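Local coordinates for protein citrate lyase, subunit 1 (Methanosaeta concilii, PDB 6HXI) that probably forms part of an ATP citrate lyase, which turns citrate, ATP and coenzyme A into acetyl-CoA, oxaloacetate, ADP and phosphate, at residues R4-Y9 / A217-A222; D10-L15 / L213-K218; P60-G65 / R102-L107; V94-I99 / E238-T243; S191-A196 / K228-E233. One frame throughout, in Å; residues are numbered along the deposited sequence.

Interaction 1: residues R4-Y9 / A217-A222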
# COMPACT_ATOMS: atom_id res chain seq x y z
N ARG C 4 -17.94 -53.15 28.14
CA ARG C 4 -16.85 -54.07 27.79
C ARG C 4 -16.24 -54.70 29.03
O ARG C 4 -15.84 -53.99 29.95
CB ARG C 4 -15.77 -53.37 26.94
CG ARG C 4 -16.28 -52.77 25.61
CD ARG C 4 -15.87 -53.63 24.45
NE ARG C 4 -14.72 -53.09 23.74
CZ ARG C 4 -13.71 -53.84 23.29
NH1 ARG C 4 -13.69 -55.15 23.51
NH2 ARG C 4 -12.71 -53.27 22.62
N GLY C 5 -16.17 -56.02 29.04
CA GLY C 5 -15.63 -56.81 30.13
C GLY C 5 -14.12 -56.67 30.25
O GLY C 5 -13.44 -56.46 29.25
N ILE C 6 -13.60 -56.73 31.48
CA ILE C 6 -12.16 -56.58 31.72
C ILE C 6 -11.63 -57.76 32.52
O ILE C 6 -12.39 -58.38 33.27
CB ILE C 6 -11.74 -55.19 32.32
CG1 ILE C 6 -12.48 -54.88 33.65
CG2 ILE C 6 -11.96 -54.08 31.30
CD1 ILE C 6 -11.79 -53.82 34.48
N ARG C 7 -10.34 -58.07 32.37
CA ARG C 7 -9.69 -59.15 33.11
C ARG C 7 -9.73 -58.84 34.59
O ARG C 7 -9.65 -57.67 34.99
CB ARG C 7 -8.23 -59.36 32.67
CG ARG C 7 -8.10 -59.83 31.24
CD ARG C 7 -6.78 -60.49 30.95
NE ARG C 7 -6.45 -60.38 29.53
CZ ARG C 7 -6.97 -61.15 28.57
NH1 ARG C 7 -6.65 -60.95 27.30
NH2 ARG C 7 -7.85 -62.10 28.87
N GLU C 8 -9.87 -59.91 35.39
CA GLU C 8 -9.85 -59.89 36.85
C GLU C 8 -8.56 -59.17 37.29
O GLU C 8 -8.61 -58.37 38.21
CB GLU C 8 -9.87 -61.34 37.37
CG GLU C 8 -10.24 -61.50 38.83
CD GLU C 8 -10.30 -62.94 39.32
OE1 GLU C 8 -10.72 -63.83 38.54
OE2 GLU C 8 -9.96 -63.17 40.50
N TYR C 9 -7.44 -59.42 36.57
CA TYR C 9 -6.13 -58.80 36.77
C TYR C 9 -6.25 -57.27 36.75
O TYR C 9 -5.80 -56.61 37.69
CB TYR C 9 -5.13 -59.30 35.70
CG TYR C 9 -3.81 -58.57 35.69
CD1 TYR C 9 -2.88 -58.74 36.72
CD2 TYR C 9 -3.47 -57.70 34.65
CE1 TYR C 9 -1.66 -58.07 36.72
CE2 TYR C 9 -2.27 -56.99 34.66
CZ TYR C 9 -1.36 -57.19 35.69
OH TYR C 9 -0.15 -56.53 35.71
N ALA C 217 -15.81 -57.59 36.12
CA ALA C 217 -16.07 -56.17 35.89
C ALA C 217 -16.27 -55.84 34.45
O ALA C 217 -15.70 -56.49 33.57
CB ALA C 217 -14.96 -55.31 36.48
N LYS C 218 -17.11 -54.81 34.21
CA LYS C 218 -17.40 -54.25 32.89
C LYS C 218 -17.22 -52.75 32.96
O LYS C 218 -17.68 -52.11 33.92
CB LYS C 218 -18.84 -54.57 32.46
CG LYS C 218 -19.06 -55.96 31.89
CD LYS C 218 -20.53 -56.15 31.56
CE LYS C 218 -20.78 -57.39 30.74
NZ LYS C 218 -22.18 -57.38 30.24
N LEU C 219 -16.55 -52.16 31.97
CA LEU C 219 -16.36 -50.71 31.90
C LEU C 219 -17.24 -50.18 30.78
O LEU C 219 -17.41 -50.87 29.77
CB LEU C 219 -14.90 -50.34 31.64
CG LEU C 219 -13.87 -50.71 32.69
CD1 LEU C 219 -12.46 -50.51 32.16
CD2 LEU C 219 -14.06 -49.89 33.96
N ASP C 220 -17.84 -48.99 30.97
CA ASP C 220 -18.60 -48.34 29.91
C ASP C 220 -17.51 -47.72 29.02
O ASP C 220 -16.85 -46.76 29.45
CB ASP C 220 -19.51 -47.24 30.48
CG ASP C 220 -20.11 -46.31 29.44
OD1 ASP C 220 -20.22 -46.72 28.26
OD2 ASP C 220 -20.47 -45.18 29.81
N ASP C 221 -17.28 -48.30 27.81
CA ASP C 221 -16.18 -47.89 26.92
C ASP C 221 -16.26 -46.39 26.50
O ASP C 221 -15.21 -45.80 26.18
CB ASP C 221 -16.01 -48.86 25.72
CG ASP C 221 -16.90 -48.69 24.50
OD1 ASP C 221 -17.92 -47.97 24.59
OD2 ASP C 221 -16.58 -49.28 23.44
N ALA C 222 -17.47 -45.78 26.57
CA ALA C 222 -17.74 -44.36 26.27
C ALA C 222 -17.04 -43.40 27.26
O ALA C 222 -16.90 -42.22 26.97
CB ALA C 222 -19.24 -44.10 26.28
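Arg-4, Ile-6 and Leu-219 bring most of the surface to this antiparallel strand pairing. Arg-4 and Leu-219 form a hydrogen-bonded pair: Arg-4 N reaches Leu-219 O at 2.9 Å, almost straight (178°) and in the carbonyl plane, whereas Leu-219 N meets Arg-4 O at 2.8 Å from above that carbonyl's plane. Gly-5 faces Lys-218 as a non-hydrogen-bonded pair, where the aliphatic CG of Lys-218 rests on Gly-5 CA at 3.9 Å. Arg-4, Ile-6, Ala-217 and Leu-219 point to the other face. Ile-6 holds CG1 in the crowded position between backbone N and carbonyl carbon (chi1 57°), which lays CG1 3.8 Å from Ala-217 CB; its CG2 branch meets Leu-219 CD1 at 3.7 Å, the two side chains crossing nearly at right angles. An alanine at Ile-6 would remove both branches and would probably loosen the apolar packing on Ala-217 and Leu-219. Arg-4 CG, anti to the carbonyl carbon, touches Asp-221 CB at 3.9 Å; beyond it the chain bends at chi2 and chi3, and the charged groups stay apart, Arg-4 NE 4.3 Å from Asp-221 OD2; Asp-221 OD1 is bonded instead to Ala-2 N. Strand 3-6 is one of the two outermost strands, within this chain, of the six-stranded antiparallel sheet. Ile-6 and Ala-217 lie beneath helix 8-18 at Ala-11, and strand 195-206 flanks strand 209-220, with Phe-195 against Ala-217 and Leu-219.

Interaction 2: residues D10-L15 / L213-K218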
# COMPACT_ATOMS: atom_id res chain seq x y z
N ASP C 10 -6.92 -56.73 35.71
CA ASP C 10 -7.14 -55.31 35.49
C ASP C 10 -8.10 -54.69 36.52
O ASP C 10 -7.81 -53.60 37.03
CB ASP C 10 -7.64 -55.09 34.05
CG ASP C 10 -6.66 -55.52 32.96
OD1 ASP C 10 -5.44 -55.29 33.13
OD2 ASP C 10 -7.13 -56.04 31.91
N ALA C 11 -9.21 -55.39 36.84
CA ALA C 11 -10.22 -54.94 37.81
C ALA C 11 -9.63 -54.83 39.24
O ALA C 11 -9.83 -53.82 39.92
CB ALA C 11 -11.41 -55.88 37.78
N LYS C 12 -8.87 -55.86 39.66
CA LYS C 12 -8.20 -55.94 40.96
C LYS C 12 -7.08 -54.90 41.06
O LYS C 12 -6.88 -54.34 42.13
CB LYS C 12 -7.66 -57.35 41.23
CG LYS C 12 -8.75 -58.32 41.63
CD LYS C 12 -8.24 -59.73 41.79
CE LYS C 12 -9.24 -60.54 42.56
NZ LYS C 12 -8.81 -61.95 42.72
N ASN C 13 -6.36 -54.65 39.94
CA ASN C 13 -5.29 -53.66 39.86
C ASN C 13 -5.88 -52.26 40.04
O ASN C 13 -5.30 -51.46 40.78
CB ASN C 13 -4.52 -53.75 38.55
CG ASN C 13 -3.02 -53.75 38.74
OD1 ASN C 13 -2.44 -52.89 39.41
ND2 ASN C 13 -2.36 -54.74 38.15
N LEU C 14 -7.06 -52.00 39.39
CA LEU C 14 -7.81 -50.74 39.52
C LEU C 14 -8.23 -50.57 40.99
O LEU C 14 -8.02 -49.51 41.58
CB LEU C 14 -9.05 -50.68 38.59
CG LEU C 14 -8.81 -50.39 37.10
CD1 LEU C 14 -10.07 -50.64 36.26
CD2 LEU C 14 -8.33 -48.99 36.88
N LEU C 15 -8.79 -51.64 41.59
CA LEU C 15 -9.22 -51.64 42.98
C LEU C 15 -8.04 -51.39 43.92
O LEU C 15 -8.17 -50.60 44.86
CB LEU C 15 -9.95 -52.94 43.36
CG LEU C 15 -10.75 -52.83 44.65
CD1 LEU C 15 -12.05 -52.15 44.40
CD2 LEU C 15 -10.98 -54.18 45.28
N LEU C 213 -11.57 -61.70 46.60
CA LEU C 213 -11.08 -63.02 46.18
C LEU C 213 -11.31 -63.30 44.70
O LEU C 213 -10.43 -63.83 44.03
CB LEU C 213 -11.62 -64.15 47.06
CG LEU C 213 -11.22 -64.12 48.56
CD1 LEU C 213 -11.86 -65.27 49.32
CD2 LEU C 213 -9.70 -64.11 48.74
N ASP C 214 -12.49 -62.96 44.20
CA ASP C 214 -12.84 -63.13 42.79
C ASP C 214 -13.51 -61.87 42.32
O ASP C 214 -14.27 -61.26 43.09
CB ASP C 214 -13.70 -64.37 42.54
CG ASP C 214 -12.93 -65.68 42.68
OD1 ASP C 214 -12.30 -66.11 41.69
OD2 ASP C 214 -12.97 -66.27 43.78
N MET C 215 -13.20 -61.43 41.09
CA MET C 215 -13.71 -60.19 40.52
C MET C 215 -14.14 -60.32 39.05
O MET C 215 -13.48 -60.99 38.24
CB MET C 215 -12.66 -59.08 40.69
CG MET C 215 -13.25 -57.70 40.80
SD MET C 215 -12.06 -56.51 41.43
CE MET C 215 -12.97 -55.01 41.20
N VAL C 216 -15.27 -59.70 38.74
CA VAL C 216 -15.89 -59.64 37.41
C VAL C 216 -16.24 -58.18 37.23
O VAL C 216 -16.84 -57.59 38.13
CB VAL C 216 -17.13 -60.57 37.29
CG1 VAL C 216 -17.96 -60.26 36.04
CG2 VAL C 216 -16.73 -62.04 37.32
N ALA C 217 -15.81 -57.59 36.12
CA ALA C 217 -16.07 -56.17 35.89
C ALA C 217 -16.27 -55.84 34.45
O ALA C 217 -15.70 -56.49 33.57
CB ALA C 217 -14.96 -55.31 36.48
N LYS C 218 -17.11 -54.81 34.21
CA LYS C 218 -17.40 -54.25 32.89
C LYS C 218 -17.22 -52.75 32.96
O LYS C 218 -17.68 -52.11 33.92
CB LYS C 218 -18.84 -54.57 32.46
CG LYS C 218 -19.06 -55.96 31.89
CD LYS C 218 -20.53 -56.15 31.56
CE LYS C 218 -20.78 -57.39 30.74
NZ LYS C 218 -22.18 -57.38 30.24
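Ala-11 points at the strand, its CB lying 3.8 Å from Ala-217 CB and equally close to the sulphur of Met-215. Next along the helix, Lys-12 runs extended beyond CG and slides past Met-215 in the opposite direction, CG passing SD at 3.8 Å. Its ammonium reaches beyond the thioether to Leu-213, where NZ bonds the carbonyl O at 2.8 Å from well above the carbonyl plane; salt bridges to Glu-8 and Glu-109 also hold this buried charge. The axes of helix 10-15 and strand 215-218 cross at 90°, 8.4 Å apart at closest approach, a helix packed on one face of the antiparallel sheet in the ATP-grasp domain. Met-215, with CG anti to the backbone N (chi1 -151°) and an extended chain, pushes its tip against the helix, so that CE lies 3.6 Å from Ala-11 O. One turn after Ala-11, Leu-15 offers CB to the same methyl, Met-215 CE, at 4.3 Å, and turns the rest of its side chain to Leu-186 and Phe-189 of helix 173-192.

Interaction 3: residues P60-G65 / R102-L107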
# COMPACT_ATOMS: atom_id res chain seq x y z
N PRO C 60 -7.54 -69.24 35.12
CA PRO C 60 -7.64 -68.55 33.82
C PRO C 60 -8.46 -67.25 33.89
O PRO C 60 -9.52 -67.22 34.51
CB PRO C 60 -8.28 -69.60 32.90
CG PRO C 60 -9.01 -70.51 33.81
CD PRO C 60 -8.31 -70.50 35.14
N ASP C 61 -7.93 -66.18 33.26
CA ASP C 61 -8.54 -64.85 33.22
C ASP C 61 -8.99 -64.51 31.79
O ASP C 61 -8.45 -63.59 31.17
CB ASP C 61 -7.55 -63.81 33.79
CG ASP C 61 -8.19 -62.53 34.30
OD1 ASP C 61 -9.44 -62.40 34.20
OD2 ASP C 61 -7.45 -61.66 34.81
N GLN C 62 -9.97 -65.26 31.28
CA GLN C 62 -10.48 -65.07 29.92
C GLN C 62 -11.99 -64.80 29.89
O GLN C 62 -12.68 -65.10 28.90
CB GLN C 62 -10.06 -66.24 29.02
CG GLN C 62 -8.66 -66.09 28.46
CD GLN C 62 -8.19 -67.33 27.75
OE1 GLN C 62 -7.81 -68.32 28.38
NE2 GLN C 62 -8.17 -67.29 26.43
N LEU C 63 -12.50 -64.16 30.97
CA LEU C 63 -13.89 -63.74 31.17
C LEU C 63 -14.85 -64.94 31.31
O LEU C 63 -15.68 -65.20 30.44
CB LEU C 63 -14.37 -62.71 30.10
CG LEU C 63 -13.40 -61.57 29.73
CD1 LEU C 63 -13.81 -60.87 28.46
CD2 LEU C 63 -13.30 -60.55 30.83
N PHE C 64 -14.72 -65.67 32.44
CA PHE C 64 -15.50 -66.87 32.78
C PHE C 64 -16.49 -66.68 33.95
O PHE C 64 -16.95 -65.56 34.19
CB PHE C 64 -14.56 -68.06 33.06
CG PHE C 64 -13.76 -68.59 31.89
CD1 PHE C 64 -14.37 -68.84 30.66
CD2 PHE C 64 -12.42 -68.93 32.04
CE1 PHE C 64 -13.64 -69.35 29.60
CE2 PHE C 64 -11.69 -69.46 30.97
CZ PHE C 64 -12.31 -69.65 29.75
N GLY C 65 -16.82 -67.78 34.63
CA GLY C 65 -17.72 -67.84 35.78
C GLY C 65 -17.12 -68.55 36.97
O GLY C 65 -17.30 -69.76 37.15
N ARG C 102 -8.92 -72.06 23.11
CA ARG C 102 -7.70 -72.40 23.85
C ARG C 102 -7.52 -71.48 25.05
O ARG C 102 -7.91 -70.32 25.00
CB ARG C 102 -6.45 -72.34 22.94
CG ARG C 102 -6.37 -73.43 21.87
CD ARG C 102 -5.05 -73.38 21.12
NE ARG C 102 -5.15 -74.01 19.79
CZ ARG C 102 -5.31 -73.34 18.65
NH1 ARG C 102 -5.36 -72.01 18.66
NH2 ARG C 102 -5.40 -73.99 17.50
N LEU C 103 -6.93 -72.01 26.14
CA LEU C 103 -6.64 -71.22 27.34
C LEU C 103 -5.35 -70.42 27.08
O LEU C 103 -4.36 -71.01 26.66
CB LEU C 103 -6.48 -72.11 28.59
CG LEU C 103 -7.74 -72.78 29.14
CD1 LEU C 103 -7.39 -73.82 30.19
CD2 LEU C 103 -8.72 -71.76 29.73
N SER C 104 -5.36 -69.08 27.25
CA SER C 104 -4.17 -68.27 26.95
C SER C 104 -3.77 -67.25 28.02
O SER C 104 -2.61 -66.83 28.05
CB SER C 104 -4.33 -67.56 25.60
OG SER C 104 -4.43 -68.50 24.54
N TYR C 105 -4.72 -66.83 28.89
CA TYR C 105 -4.45 -65.84 29.94
C TYR C 105 -4.77 -66.37 31.32
O TYR C 105 -5.86 -66.92 31.53
CB TYR C 105 -5.14 -64.50 29.65
CG TYR C 105 -4.61 -63.83 28.40
CD1 TYR C 105 -3.50 -62.99 28.45
CD2 TYR C 105 -5.20 -64.05 27.15
CE1 TYR C 105 -2.98 -62.40 27.30
CE2 TYR C 105 -4.70 -63.46 26.00
CZ TYR C 105 -3.59 -62.63 26.07
OH TYR C 105 -3.10 -62.03 24.93
N PHE C 106 -3.81 -66.24 32.25
CA PHE C 106 -3.91 -66.74 33.63
C PHE C 106 -3.48 -65.71 34.65
O PHE C 106 -2.45 -65.05 34.49
CB PHE C 106 -3.06 -68.02 33.81
CG PHE C 106 -3.43 -69.17 32.91
CD1 PHE C 106 -2.87 -69.29 31.64
CD2 PHE C 106 -4.35 -70.13 33.32
CE1 PHE C 106 -3.24 -70.34 30.79
CE2 PHE C 106 -4.72 -71.17 32.47
CZ PHE C 106 -4.16 -71.27 31.21
N LEU C 107 -4.26 -65.60 35.74
CA LEU C 107 -3.93 -64.67 36.81
C LEU C 107 -3.25 -65.39 37.97
O LEU C 107 -3.71 -66.45 38.41
CB LEU C 107 -5.20 -63.92 37.28
CG LEU C 107 -5.10 -63.07 38.57
CD1 LEU C 107 -4.28 -61.78 38.35
CD2 LEU C 107 -6.46 -62.75 39.12
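Gln-62 OE1 accepts two backbone N-H groups: Ser-104 N at 2.8 Å, nearly straight (163°) but from above the amide plane, and Tyr-105 N in a weak bond at 3.5 Å. The other end of the same amide, NE2, gives a further weak bond to Arg-102 O at 3.4 Å. Thus both ends of the side-chain amide are tied to the backbone of 102-105, which would fix its rotation. The Gln-62 chain reaches there extended beyond CG, and CG lies at the edge of the Tyr-105 ring, the amide and ring planes 74° apart. Asp-61 N bonds Tyr-105 O at 2.8 Å, while the Asp-61 carboxylate turns elsewhere: its two oxygens take the backbone N-H groups of Glu-8 and Tyr-9 at the start of helix 8-18. Pro-60 CB meets Leu-103 CD2 at 3.9 Å and Phe-106 CE2 at the same distance; that leucine methyl also sits at the edge of the Phe-64 ring, 4.0 Å from CE2. Tyr-85 and Leu-86 of helix 79-89 pack on Pro-60 and Phe-106, respectively. Pro-60 and Phe-106 form an antiparallel non-hydrogen-bonded pair at the ends of neighbouring strands 56-60 and 106-110. Past this pair and the Asp-61 N to Tyr-105 O bond, the Gln-62 side chain takes over the bonding to 102-105 as the loop departs, at the margin of the four-stranded antiparallel sheet in the ATP-grasp domain.

Interaction 4: residues V94-I99 / E238-T243; sequences VTIGGI and EPFGRT
The Phe-240 ring enters the hairpin edge-on, with two carbonyl oxygens near its plane: Val-94 O lies 3.4 Å from CZ and Ile-99 O 3.4 Å from CE2. Ile-96 CD1 approaches obliquely, 3.7 Å from CZ, and Val-94 CG2 meets the same ring atom at 3.7 Å. With CG anti to the backbone N (chi1 173°), the ring is carried from its loop into the hairpin, where Phe-64 meets it in an edge-to-face pair. An alanine at Phe-240 would remove the ring and would probably deprive Val-94, Ile-96 and Ile-99 of their main partner in this loop. Ile-99 CG2 rests 4.0 Å from Gly-241 CA; a side chain on Gly-241 would clash with that methyl, and at these backbone angles CB would also crowd Phe-240 O, so glycine is doubly required. The hairpin joins strands 93-96 and 99-102 through a type I' turn, Ile-96 to Ile-99, with Gly-97 and Gly-98 at its two central positions: a two-residue beta hairpin whose turn end packs against the long loop before helix 246-256.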
# COMPACT_ATOMS: atom_id res chain seq x y z
N VAL C 94 -10.46 -76.18 25.44
CA VAL C 94 -11.58 -76.33 26.38
C VAL C 94 -12.88 -75.78 25.81
O VAL C 94 -12.86 -74.80 25.07
CB VAL C 94 -11.27 -75.73 27.79
CG1 VAL C 94 -10.36 -76.64 28.61
CG2 VAL C 94 -10.70 -74.32 27.70
N THR C 95 -14.01 -76.41 26.18
CA THR C 95 -15.35 -75.99 25.76
C THR C 95 -16.04 -75.34 26.96
O THR C 95 -16.24 -75.99 27.99
CB THR C 95 -16.15 -77.18 25.17
OG1 THR C 95 -15.36 -77.84 24.18
CG2 THR C 95 -17.48 -76.75 24.55
N ILE C 96 -16.34 -74.04 26.83
CA ILE C 96 -17.03 -73.25 27.85
C ILE C 96 -18.13 -72.45 27.16
O ILE C 96 -17.85 -71.66 26.24
CB ILE C 96 -16.05 -72.36 28.69
CG1 ILE C 96 -15.11 -73.21 29.54
CG2 ILE C 96 -16.80 -71.36 29.58
CD1 ILE C 96 -13.73 -73.05 29.19
N GLY C 97 -19.37 -72.70 27.58
CA GLY C 97 -20.58 -72.06 27.06
C GLY C 97 -20.94 -72.50 25.65
O GLY C 97 -21.65 -71.78 24.94
N GLY C 98 -20.44 -73.67 25.25
CA GLY C 98 -20.65 -74.23 23.92
C GLY C 98 -19.57 -73.81 22.95
O GLY C 98 -19.52 -74.30 21.82
N ILE C 99 -18.68 -72.89 23.39
CA ILE C 99 -17.58 -72.33 22.62
C ILE C 99 -16.28 -73.06 22.97
O ILE C 99 -15.89 -73.10 24.13
CB ILE C 99 -17.49 -70.78 22.81
CG1 ILE C 99 -18.64 -70.06 22.07
CG2 ILE C 99 -16.14 -70.20 22.36
CD1 ILE C 99 -19.86 -69.73 22.91
N GLU C 238 -10.49 -59.80 24.19
CA GLU C 238 -11.48 -60.38 23.29
C GLU C 238 -12.25 -61.46 24.08
O GLU C 238 -11.66 -62.05 25.00
CB GLU C 238 -10.81 -61.02 22.05
CG GLU C 238 -10.22 -60.01 21.06
CD GLU C 238 -11.18 -59.32 20.11
OE1 GLU C 238 -11.07 -59.55 18.88
OE2 GLU C 238 -12.02 -58.52 20.59
N PRO C 239 -13.54 -61.76 23.77
CA PRO C 239 -14.23 -62.84 24.52
C PRO C 239 -13.57 -64.20 24.27
O PRO C 239 -12.86 -64.36 23.27
CB PRO C 239 -15.66 -62.80 23.98
CG PRO C 239 -15.55 -62.15 22.67
CD PRO C 239 -14.42 -61.18 22.74
N PHE C 240 -13.77 -65.17 25.20
CA PHE C 240 -13.19 -66.51 25.10
C PHE C 240 -13.51 -67.18 23.76
O PHE C 240 -14.64 -67.12 23.29
CB PHE C 240 -13.61 -67.39 26.29
CG PHE C 240 -13.20 -68.84 26.20
CD1 PHE C 240 -11.87 -69.22 26.35
CD2 PHE C 240 -14.14 -69.84 25.97
CE1 PHE C 240 -11.49 -70.56 26.27
CE2 PHE C 240 -13.76 -71.18 25.87
CZ PHE C 240 -12.44 -71.53 26.03
N GLY C 241 -12.48 -67.78 23.17
CA GLY C 241 -12.60 -68.46 21.89
C GLY C 241 -12.07 -67.65 20.72
O GLY C 241 -11.25 -68.16 19.95
N ARG C 242 -12.52 -66.38 20.56
CA ARG C 242 -12.05 -65.57 19.44
C ARG C 242 -10.72 -64.88 19.75
O ARG C 242 -10.40 -64.53 20.89
CB ARG C 242 -13.12 -64.61 18.89
CG ARG C 242 -13.29 -63.28 19.60
CD ARG C 242 -14.62 -62.63 19.28
NE ARG C 242 -14.82 -62.32 17.86
CZ ARG C 242 -14.34 -61.24 17.24
NH1 ARG C 242 -13.58 -60.37 17.90
NH2 ARG C 242 -14.58 -61.04 15.95
N THR C 243 -9.91 -64.75 18.69
CA THR C 243 -8.57 -64.18 18.64
C THR C 243 -8.64 -62.72 18.15
O THR C 243 -9.49 -62.43 17.30
CB THR C 243 -7.66 -65.08 17.75
OG1 THR C 243 -6.41 -64.43 17.50
CG2 THR C 243 -8.30 -65.47 16.41

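Interaction 5: residues S191-A196 / K228-E233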
# COMPACT_ATOMS: atom_id res chain seq x y z
N SER C 191 -18.47 -45.25 40.37
CA SER C 191 -18.93 -43.96 39.87
C SER C 191 -17.87 -43.09 39.23
O SER C 191 -18.16 -42.40 38.25
CB SER C 191 -19.61 -43.18 41.00
OG SER C 191 -20.99 -43.51 40.99
N ASP C 192 -16.66 -43.06 39.80
CA ASP C 192 -15.58 -42.22 39.29
C ASP C 192 -14.68 -42.89 38.26
O ASP C 192 -14.01 -42.18 37.51
CB ASP C 192 -14.74 -41.65 40.45
CG ASP C 192 -15.49 -40.82 41.48
OD1 ASP C 192 -16.59 -40.30 41.15
OD2 ASP C 192 -14.97 -40.67 42.61
N THR C 193 -14.68 -44.25 38.20
CA THR C 193 -13.81 -45.00 37.29
C THR C 193 -14.56 -45.54 36.03
O THR C 193 -13.95 -46.26 35.23
CB THR C 193 -13.04 -46.08 38.06
OG1 THR C 193 -12.75 -45.57 39.35
CG2 THR C 193 -11.71 -46.45 37.39
N GLY C 194 -15.81 -45.14 35.83
CA GLY C 194 -16.58 -45.48 34.64
C GLY C 194 -16.96 -46.93 34.43
O GLY C 194 -16.97 -47.42 33.30
N PHE C 195 -17.32 -47.61 35.52
CA PHE C 195 -17.75 -48.99 35.49
C PHE C 195 -19.21 -49.06 35.12
O PHE C 195 -19.97 -48.14 35.42
CB PHE C 195 -17.56 -49.66 36.87
CG PHE C 195 -16.15 -50.09 37.18
CD1 PHE C 195 -15.25 -49.20 37.76
CD2 PHE C 195 -15.72 -51.38 36.89
CE1 PHE C 195 -13.94 -49.60 38.04
CE2 PHE C 195 -14.41 -51.77 37.15
CZ PHE C 195 -13.53 -50.88 37.73
N ALA C 196 -19.60 -50.14 34.46
CA ALA C 196 -20.97 -50.40 34.09
C ALA C 196 -21.48 -51.60 34.95
O ALA C 196 -22.68 -51.81 35.10
CB ALA C 196 -21.04 -50.75 32.60
N LYS C 228 -8.41 -41.46 31.11
CA LYS C 228 -7.07 -41.65 30.53
C LYS C 228 -6.00 -42.04 31.54
O LYS C 228 -5.11 -42.80 31.18
CB LYS C 228 -6.63 -40.43 29.70
CG LYS C 228 -7.45 -40.23 28.42
CD LYS C 228 -6.96 -39.02 27.63
CE LYS C 228 -8.03 -38.45 26.73
NZ LYS C 228 -7.47 -37.52 25.71
N LYS C 229 -6.10 -41.56 32.79
CA LYS C 229 -5.13 -41.88 33.83
C LYS C 229 -5.48 -43.17 34.59
O LYS C 229 -4.57 -43.97 34.85
CB LYS C 229 -4.87 -40.70 34.78
CG LYS C 229 -6.11 -40.05 35.38
CD LYS C 229 -5.73 -39.08 36.51
CE LYS C 229 -6.94 -38.69 37.33
NZ LYS C 229 -6.55 -38.11 38.65
N ARG C 230 -6.77 -43.40 34.92
CA ARG C 230 -7.16 -44.59 35.66
C ARG C 230 -7.09 -45.86 34.80
O ARG C 230 -6.65 -46.89 35.29
CB ARG C 230 -8.53 -44.42 36.34
CG ARG C 230 -8.50 -43.40 37.47
CD ARG C 230 -9.78 -43.38 38.29
NE ARG C 230 -9.67 -42.52 39.47
CZ ARG C 230 -10.49 -42.57 40.52
NH1 ARG C 230 -11.49 -43.45 40.56
NH2 ARG C 230 -10.30 -41.77 41.56
N TRP C 231 -7.44 -45.78 33.50
CA TRP C 231 -7.42 -46.93 32.59
C TRP C 231 -6.06 -47.12 31.87
O TRP C 231 -5.96 -47.99 31.00
CB TRP C 231 -8.53 -46.81 31.52
CG TRP C 231 -9.95 -46.81 32.00
CD1 TRP C 231 -10.40 -46.75 33.28
CD2 TRP C 231 -11.12 -46.85 31.17
NE1 TRP C 231 -11.77 -46.75 33.31
CE2 TRP C 231 -12.24 -46.82 32.02
CE3 TRP C 231 -11.32 -46.95 29.78
CZ2 TRP C 231 -13.55 -46.85 31.53
CZ3 TRP C 231 -12.62 -46.98 29.31
CH2 TRP C 231 -13.72 -46.92 30.17
N SER C 232 -5.04 -46.29 32.22
CA SER C 232 -3.70 -46.27 31.60
C SER C 232 -3.05 -47.64 31.38
O SER C 232 -2.52 -47.90 30.29
CB SER C 232 -2.76 -45.37 32.38
OG SER C 232 -2.58 -45.85 33.70
N GLU C 233 -3.10 -48.50 32.41
CA GLU C 233 -2.50 -49.84 32.43
C GLU C 233 -3.38 -50.97 31.88
O GLU C 233 -3.00 -52.13 31.99
CB GLU C 233 -2.04 -50.18 33.87
CG GLU C 233 -0.64 -49.68 34.20
CD GLU C 233 -0.57 -48.44 35.07
OE1 GLU C 233 -0.91 -48.53 36.27
OE2 GLU C 233 -0.11 -47.39 34.56
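Helix 173-192 ends at Asp-192, and the chain leaves helical geometry at Thr-193, then passes Gly-194 with positive phi (67°), so that the carbonyl of Thr-193 faces the indole of Trp-231. Trp-231 NE1 donates to Thr-193 O at 2.9 Å, with an angle of 156° at the hydrogen, the oxygen in the ring plane and the nitrogen in the carbonyl plane. Gly-194 O lies at the same ring edge, 3.9 Å from CZ2. A CB on Gly-194 would come tight against that edge, a second reason for glycine beside its phi. This is the connection from helix 173-192 into strand 195-206 of the antiparallel sheet in the ATP-grasp domain, and the loop after strand 209-220 folds back over it; Trp-231 also rests on Leu-219 of that strand. Arg-230 stretches from CG to NE across Thr-193 at about a right angle, CD 3.7 Å from its methyl CG2. At the tip, NH1 gives a bent bond (138°) to Thr-193 OG1 at 2.7 Å, the oxygen in the guanidinium plane. OG1 itself is also bonded to Phe-189 O, one turn back in the helix, a bond that probably holds the hydroxyl where the arginine can reach it. Asp-192 adds its CB, 3.7 Å from Arg-230 NH1, while the other terminal nitrogen, NH2, is hydrogen-bonded to Tyr-22 OH.

Interactions 1, 2 and 5 cluster around the six-stranded antiparallel sheet: 1 and 2 have centres about 9 Å apart and share Ala-217, Lys-218 and helix 8-18, while 5, also about 9 Å from 1, reaches strand 209-220 through backbone bonds from Gly-194 and Ala-196. Interaction 3 lies at the margin of the smaller sheet and interaction 4, about 10 Å from it between centres, joins the 93-102 hairpin to the long loop before helix 246-256; Phe-64 and Phe-240 bring the two together. Asp-61 ties 3 to 1 at the start of helix 8-18. Interactions 1 and 2 join the N-terminal residues to a strand some 200 positions later; 3 is nested inside both and 5 inside 4.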